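PDB 4UYT: flocculation protein FLO11 from Saccharomyces cerevisiae, which mediates homotypic cell-cell adhesion during flocculation through its N-terminal adhesin domain and supports substrate adhesion, invasive growth and biofilm formation. Local coordinates for residues A[45-50]-A[169-174]; A[113-118]-A[165-170]. All coordinates share one frame; numbering follows the deposited sequence.

How the contacts relate
Contacts 1 and 2 lie about 8 Å apart, centre to centre, at one end of the N-terminal adhesin domain, a fibronectin type III-like β-structure. Along the chain, 45-50 comes first, on strand 46-55 of the four-stranded antiparallel sheet. Next is 113-118, which pairs with strand 166-169 in a small three-stranded sheet; 169-174 starts on the last residue of that strand and runs on into an irregular turn. N169 and I170 belong to both contacts. Side chains of the two contacts also pack together, with CD2 of Y47 3.4 Å from NE1 of W168 and I49 packing on W168 and M116. The small sheet and the turn beyond it are thereby joined to the same face of the larger sheet.

Contact 1. Residues A[45-50]-A[169-174]; sequences NTYQIT and NIDCDN. With NA (sodium ion), chain G.
N45 and D171 mark the nearest backbone approach, 7.0 Å between their CA atoms, where the start of strand 46-50 faces an irregular turn without β-pairing. Y47 bridges the gap. With CG anti to the carbonyl carbon and beside the backbone N (chi1 -57°), the ring heads for the turn, where OH accepts a hydrogen bond from D171 N at 2.8 Å. The bond is fairly straight, 164° at the hydrogen, and the amide nitrogen lies in the ring plane. Backbone and phenol thus meet at the ring edge, OH also resting near CA of I170.

The sulfur of C172 lies beside the CD2-CE2 edge of the same ring, 4.1 Å from SG to CE2 of Y47 and close to the ring plane, a cysteine sulfur-aromatic contact made edge-on. D171 and C172 both take left-handed backbone conformations, and the turn is closed by a bond from C172 N to N169 O. It is braced further on by the side-chain amide of N169, whose ND2 reaches D173 O at 2.9 Å, above the carbonyl plane. Nearer the surface, a water lies 2.7 Å from N45 OD1 and 2.6 Å from D171 OD1; other acceptors compete for its protons, so the two links may not both be complete at once.

On the strand, Q48 O lies 2.9 Å from a sodium ion that S38 and a water also bind, and this water donates to Q48 OE1 in turn. The disulfide from C172 to C8 ties the turn to the N-terminal region. The Y47 ring meets W168 edge-to-face. D171 touches W41 and C172 touches V39 of strand 32-43, so the turn itself lies against the sheet where strand 46-55 runs between strands 32-43 and 96-104.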
loop_
_atom_site.group_PDB
_atom_site.type_symbol
_atom_site.label_atom_id
_atom_site.label_comp_id
_atom_site.label_asym_id
_atom_site.label_seq_id
_atom_site.Cartn_x
_atom_site.Cartn_y
_atom_site.Cartn_z
ATOM N N ASN A 45 10.912 16.926 -1.143
ATOM C CA ASN A 45 10.424 15.804 -2.001
ATOM C C ASN A 45 9.433 14.929 -1.261
ATOM O O ASN A 45 9.349 13.716 -1.494
ATOM C CB ASN A 45 11.583 14.961 -2.569
ATOM C CG ASN A 45 12.358 15.768 -3.561
ATOM O OD1 ASN A 45 11.813 16.136 -4.602
ATOM N ND2 ASN A 45 13.601 16.049 -3.277
ATOM N N THR A 46 8.679 15.578 -0.383
ATOM C CA THR A 46 7.733 14.924 0.487
ATOM C C THR A 46 6.323 15.083 -0.078
ATOM O O THR A 46 5.897 16.208 -0.401
ATOM C CB THR A 46 7.801 15.541 1.875
ATOM O OG1 THR A 46 9.153 15.461 2.335
ATOM C CG2 THR A 46 6.905 14.819 2.833
ATOM N N TYR A 47 5.610 13.955 -0.167
ATOM C CA TYR A 47 4.236 13.922 -0.692
ATOM C C TYR A 47 3.368 13.206 0.304
ATOM O O TYR A 47 3.765 12.207 0.896
ATOM C CB TYR A 47 4.179 13.154 -2.035
ATOM C CG TYR A 47 5.086 13.734 -3.068
ATOM C CD1 TYR A 47 6.441 13.438 -3.096
ATOM C CD2 TYR A 47 4.587 14.594 -4.041
ATOM C CE1 TYR A 47 7.258 13.995 -4.019
ATOM C CE2 TYR A 47 5.415 15.139 -4.994
ATOM C CZ TYR A 47 6.764 14.837 -4.974
ATOM O OH TYR A 47 7.569 15.378 -5.925
ATOM N N GLN A 48 2.151 13.732 0.439
ATOM C CA GLN A 48 1.108 13.081 1.201
ATOM C C GLN A 48 0.262 12.283 0.225
ATOM O O GLN A 48 -0.302 12.848 -0.713
ATOM C CB GLN A 48 0.269 14.123 1.929
ATOM C CG GLN A 48 -0.762 13.501 2.838
ATOM C CD GLN A 48 -1.420 14.511 3.714
ATOM O OE1 GLN A 48 -2.128 15.369 3.234
ATOM N NE2 GLN A 48 -1.183 14.425 5.011
ATOM N N ILE A 49 0.225 10.960 0.405
ATOM C CA ILE A 49 -0.482 10.074 -0.494
ATOM C C ILE A 49 -1.579 9.339 0.240
ATOM O O ILE A 49 -1.461 9.117 1.449
ATOM C CB ILE A 49 0.472 9.091 -1.205
ATOM C CG1 ILE A 49 0.980 7.961 -0.316
ATOM C CG2 ILE A 49 1.612 9.877 -1.816
ATOM C CD1 ILE A 49 1.787 6.912 -1.061
ATOM N N THR A 50 -2.607 8.966 -0.510
ATOM C CA THR A 50 -3.675 8.168 0.017
ATOM C C THR A 50 -3.740 6.885 -0.829
ATOM O O THR A 50 -3.756 6.945 -2.050
ATOM C CB THR A 50 -5.000 8.916 -0.035
ATOM O OG1 THR A 50 -4.866 10.098 0.778
ATOM C CG2 THR A 50 -6.139 8.074 0.505
ATOM N N ASN A 169 3.857 13.496 -10.874
ATOM C CA ASN A 169 4.677 14.650 -11.205
ATOM C C ASN A 169 5.496 15.165 -10.002
ATOM O O ASN A 169 4.967 15.348 -8.906
ATOM C CB ASN A 169 3.853 15.788 -11.764
ATOM C CG ASN A 169 3.527 15.599 -13.238
ATOM O OD1 ASN A 169 3.336 14.479 -13.719
ATOM N ND2 ASN A 169 3.438 16.694 -13.959
ATOM N N ILE A 170 6.743 15.482 -10.273
ATOM C CA ILE A 170 7.625 16.137 -9.305
ATOM C C ILE A 170 6.969 17.431 -8.835
ATOM O O ILE A 170 6.510 18.252 -9.649
ATOM C CB ILE A 170 9.000 16.399 -9.933
ATOM C CG1 ILE A 170 9.715 15.081 -10.250
ATOM C CG2 ILE A 170 9.866 17.272 -9.024
ATOM C CD1 ILE A 170 10.863 15.226 -11.229
ATOM N N ASP A 171 6.921 17.600 -7.521
ATOM C CA ASP A 171 6.334 18.751 -6.830
ATOM C C ASP A 171 4.850 18.937 -7.189
ATOM O O ASP A 171 4.262 19.990 -6.911
ATOM C CB ASP A 171 7.125 20.023 -7.089
ATOM C CG ASP A 171 8.580 19.897 -6.690
ATOM O OD1 ASP A 171 8.873 19.048 -5.800
ATOM O OD2 ASP A 171 9.427 20.607 -7.267
ATOM N N CYS A 172 4.234 17.896 -7.782
ATOM C CA CYS A 172 2.887 18.034 -8.315
ATOM C C CYS A 172 2.709 19.259 -9.201
ATOM O O CYS A 172 1.638 19.845 -9.261
ATOM C CB CYS A 172 1.816 17.916 -7.276
ATOM S SG CYS A 172 1.820 16.256 -6.503
ATOM N N ASP A 173 3.766 19.623 -9.918
ATOM C CA ASP A 173 3.665 20.668 -10.903
ATOM C C ASP A 173 3.024 20.075 -12.154
ATOM O O ASP A 173 3.658 19.376 -12.946
ATOM C CB ASP A 173 5.029 21.221 -11.231
ATOM C CG ASP A 173 4.995 22.302 -12.265
ATOM O OD1 ASP A 173 3.951 22.502 -12.910
ATOM O OD2 ASP A 173 6.020 23.032 -12.387
ATOM N N ASN A 174 1.729 20.311 -12.303
ATOM C CA ASN A 174 0.957 19.663 -13.365
ATOM C C ASN A 174 1.224 20.245 -14.745
ATOM O O ASN A 174 0.752 19.704 -15.737
ATOM C CB ASN A 174 -0.517 19.746 -13.035
ATOM C CG ASN A 174 -0.857 18.996 -11.774
ATOM O OD1 ASN A 174 -1.308 19.599 -10.766
ATOM N ND2 ASN A 174 -0.599 17.735 -11.772
HETATM NA NA NA G . -3.139 12.700 -0.525
HETATM O O HOH W 1 11.418 18.682 -5.469
HETATM O O HOH W 2 -3.751 14.439 1.023
#

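Contact 2. Residues A[113-118]-A[165-170]; sequences QVWMPN and GFYWNI. With NA (sodium ion), chain B.
V114 and W168 exchange two backbone hydrogen bonds as an antiparallel hydrogen-bonded pair, 2.9 Å from V114 N to W168 O and 3.1 Å from W168 N to V114 O. M116 N continues the ladder to F166 O at 2.8 Å. At the other end the side chains take over: Q113 NE2 gives a hydrogen to N169 OD1 at 3.0 Å, meeting it nearly along the C=O axis (161°) but tilted from its own amide plane. The two amides stand almost perpendicular, and N110 engages OE1 of Q113. A water donates to M116 O and weakly accepts from F166 N and N118 ND2, whose stronger partner is T148.

The paired side chains of W115 and Y167 take one face of the sheet, those of V114 and W168 the other. Y167 points an edge at the face of the W115 six-membered ring, centroids 5.6 Å apart and planes at 79°; CD2 of Y167 is the atom over the indole. W115 NE1 is 2.9 Å from a modelled sodium, a doubtful site, since an indole N-H is an unusual cation ligand.

CG of W168 sits between its backbone N and carbonyl carbon (chi1 54°), and one ring face lies over M116 N, toward the rim. Just beyond the paired strands, CB of M116 touches CH2 of W168 at 3.6 Å, while CG1 of I170 meets CG1 of V114, also at 3.6 Å, the two side chains crossing at about a right angle. W168 and M116 continue onto I49 of strand 46-55.

Backbone bonding thus fixes the register, buried apolar groups join this small sheet to the larger one, and the partly exposed W115-Y167 pair is consistent with the surface aromatic bands through which this domain binds its own kind.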
loop_
_atom_site.group_PDB
_atom_site.type_symbol
_atom_site.label_atom_id
_atom_site.label_comp_id
_atom_site.label_asym_id
_atom_site.label_seq_id
_atom_site.Cartn_x
_atom_site.Cartn_y
_atom_site.Cartn_z
ATOM N N GLN A 113 8.618 13.338 -13.607
ATOM C CA GLN A 113 7.868 12.398 -12.778
ATOM C C GLN A 113 8.781 11.536 -11.948
ATOM O O GLN A 113 9.876 11.209 -12.388
ATOM C CB GLN A 113 6.975 11.537 -13.657
ATOM C CG GLN A 113 6.045 12.438 -14.442
ATOM C CD GLN A 113 5.142 11.738 -15.329
ATOM O OE1 GLN A 113 5.560 11.016 -16.243
ATOM N NE2 GLN A 113 3.838 11.874 -15.021
ATOM N N VAL A 114 8.311 11.186 -10.749
ATOM C CA VAL A 114 9.056 10.403 -9.789
ATOM C C VAL A 114 8.215 9.201 -9.366
ATOM O O VAL A 114 6.987 9.295 -9.271
ATOM C CB VAL A 114 9.481 11.215 -8.531
ATOM C CG1 VAL A 114 10.766 12.005 -8.778
ATOM C CG2 VAL A 114 8.319 12.055 -7.988
ATOM N N TRP A 115 8.899 8.124 -9.029
ATOM C CA TRP A 115 8.313 6.929 -8.479
ATOM C C TRP A 115 7.978 7.086 -7.009
ATOM O O TRP A 115 8.758 7.595 -6.193
ATOM C CB TRP A 115 9.277 5.753 -8.586
ATOM C CG TRP A 115 9.457 5.199 -9.969
ATOM C CD1 TRP A 115 10.504 5.390 -10.801
ATOM C CD2 TRP A 115 8.563 4.312 -10.636
ATOM N NE1 TRP A 115 10.317 4.678 -11.947
ATOM C CE2 TRP A 115 9.142 3.977 -11.871
ATOM C CE3 TRP A 115 7.347 3.729 -10.287
ATOM C CZ2 TRP A 115 8.524 3.107 -12.780
ATOM C CZ3 TRP A 115 6.757 2.844 -11.170
ATOM C CH2 TRP A 115 7.346 2.545 -12.415
ATOM N N MET A 116 6.834 6.554 -6.647
ATOM C CA MET A 116 6.564 6.231 -5.267
ATOM C C MET A 116 7.654 5.295 -4.728
ATOM O O MET A 116 7.952 4.298 -5.376
ATOM C CB MET A 116 5.232 5.506 -5.215
ATOM C CG MET A 116 4.721 5.175 -3.830
ATOM S SD MET A 116 3.170 4.282 -3.906
ATOM C CE MET A 116 3.755 2.633 -4.262
ATOM N N PRO A 117 8.207 5.547 -3.535
ATOM C CA PRO A 117 9.104 4.552 -2.929
ATOM C C PRO A 117 8.264 3.378 -2.472
ATOM O O PRO A 117 7.184 3.588 -1.901
ATOM C CB PRO A 117 9.726 5.327 -1.746
ATOM C CG PRO A 117 8.658 6.335 -1.352
ATOM C CD PRO A 117 7.970 6.710 -2.654
ATOM N N ASN A 118 8.728 2.161 -2.699
ATOM C CA ASN A 118 7.922 0.997 -2.412
ATOM C C ASN A 118 7.905 0.703 -0.917
ATOM O O ASN A 118 8.793 1.052 -0.156
ATOM C CB ASN A 118 8.410 -0.171 -3.254
ATOM C CG ASN A 118 8.114 0.041 -4.716
ATOM O OD1 ASN A 118 9.027 -0.088 -5.588
ATOM N ND2 ASN A 118 6.914 0.377 -5.031
ATOM N N GLY A 165 3.756 -0.563 -8.491
ATOM C CA GLY A 165 4.279 0.763 -8.203
ATOM C C GLY A 165 3.541 1.850 -8.968
ATOM O O GLY A 165 2.799 1.567 -9.935
ATOM N N PHE A 166 3.722 3.097 -8.533
ATOM C CA PHE A 166 3.040 4.264 -9.067
ATOM C C PHE A 166 4.027 5.380 -9.231
ATOM O O PHE A 166 5.055 5.436 -8.535
ATOM C CB PHE A 166 1.919 4.721 -8.129
ATOM C CG PHE A 166 0.770 3.775 -8.100
ATOM C CD1 PHE A 166 0.802 2.638 -7.299
ATOM C CD2 PHE A 166 -0.375 4.022 -8.876
ATOM C CE1 PHE A 166 -0.262 1.751 -7.325
ATOM C CE2 PHE A 166 -1.442 3.129 -8.873
ATOM C CZ PHE A 166 -1.376 2.016 -8.091
ATOM N N TYR A 167 3.688 6.332 -10.093
ATOM C CA TYR A 167 4.497 7.539 -10.232
ATOM C C TYR A 167 3.591 8.733 -10.480
ATOM O O TYR A 167 2.403 8.616 -10.783
ATOM C CB TYR A 167 5.547 7.344 -11.327
ATOM C CG TYR A 167 5.042 7.200 -12.752
ATOM C CD1 TYR A 167 4.628 8.306 -13.471
ATOM C CD2 TYR A 167 5.125 5.993 -13.419
ATOM C CE1 TYR A 167 4.267 8.242 -14.783
ATOM C CE2 TYR A 167 4.764 5.902 -14.776
ATOM C CZ TYR A 167 4.323 7.053 -15.436
ATOM O OH TYR A 167 3.958 7.052 -16.767
ATOM N N TRP A 168 4.160 9.919 -10.310
ATOM C CA TRP A 168 3.410 11.167 -10.408
ATOM C C TRP A 168 4.406 12.312 -10.651
ATOM O O TRP A 168 5.612 12.142 -10.627
ATOM C CB TRP A 168 2.601 11.428 -9.159
ATOM C CG TRP A 168 3.376 11.392 -7.881
ATOM C CD1 TRP A 168 4.176 12.382 -7.360
ATOM C CD2 TRP A 168 3.427 10.323 -6.950
ATOM N NE1 TRP A 168 4.728 11.981 -6.166
ATOM C CE2 TRP A 168 4.268 10.732 -5.873
ATOM C CE3 TRP A 168 2.812 9.062 -6.884
ATOM C CZ2 TRP A 168 4.468 9.962 -4.740
ATOM C CZ3 TRP A 168 3.015 8.294 -5.763
ATOM C CH2 TRP A 168 3.830 8.749 -4.702
ATOM N N ASN A 169 3.857 13.496 -10.874
ATOM C CA ASN A 169 4.677 14.650 -11.205
ATOM C C ASN A 169 5.496 15.165 -10.002
ATOM O O ASN A 169 4.967 15.348 -8.906
ATOM C CB ASN A 169 3.853 15.788 -11.764
ATOM C CG ASN A 169 3.527 15.599 -13.238
ATOM O OD1 ASN A 169 3.336 14.479 -13.719
ATOM N ND2 ASN A 169 3.438 16.694 -13.959
ATOM N N ILE A 170 6.743 15.482 -10.273
ATOM C CA ILE A 170 7.625 16.137 -9.305
ATOM C C ILE A 170 6.969 17.431 -8.835
ATOM O O ILE A 170 6.510 18.252 -9.649
ATOM C CB ILE A 170 9.000 16.399 -9.933
ATOM C CG1 ILE A 170 9.715 15.081 -10.250
ATOM C CG2 ILE A 170 9.866 17.272 -9.024
ATOM C CD1 ILE A 170 10.863 15.226 -11.229
HETATM NA NA NA B . 12.001 4.194 -14.250
HETATM O O HOH W 3 6.603 2.410 -6.928
HETATM O O HOH W 4 11.980 5.426 -16.500
#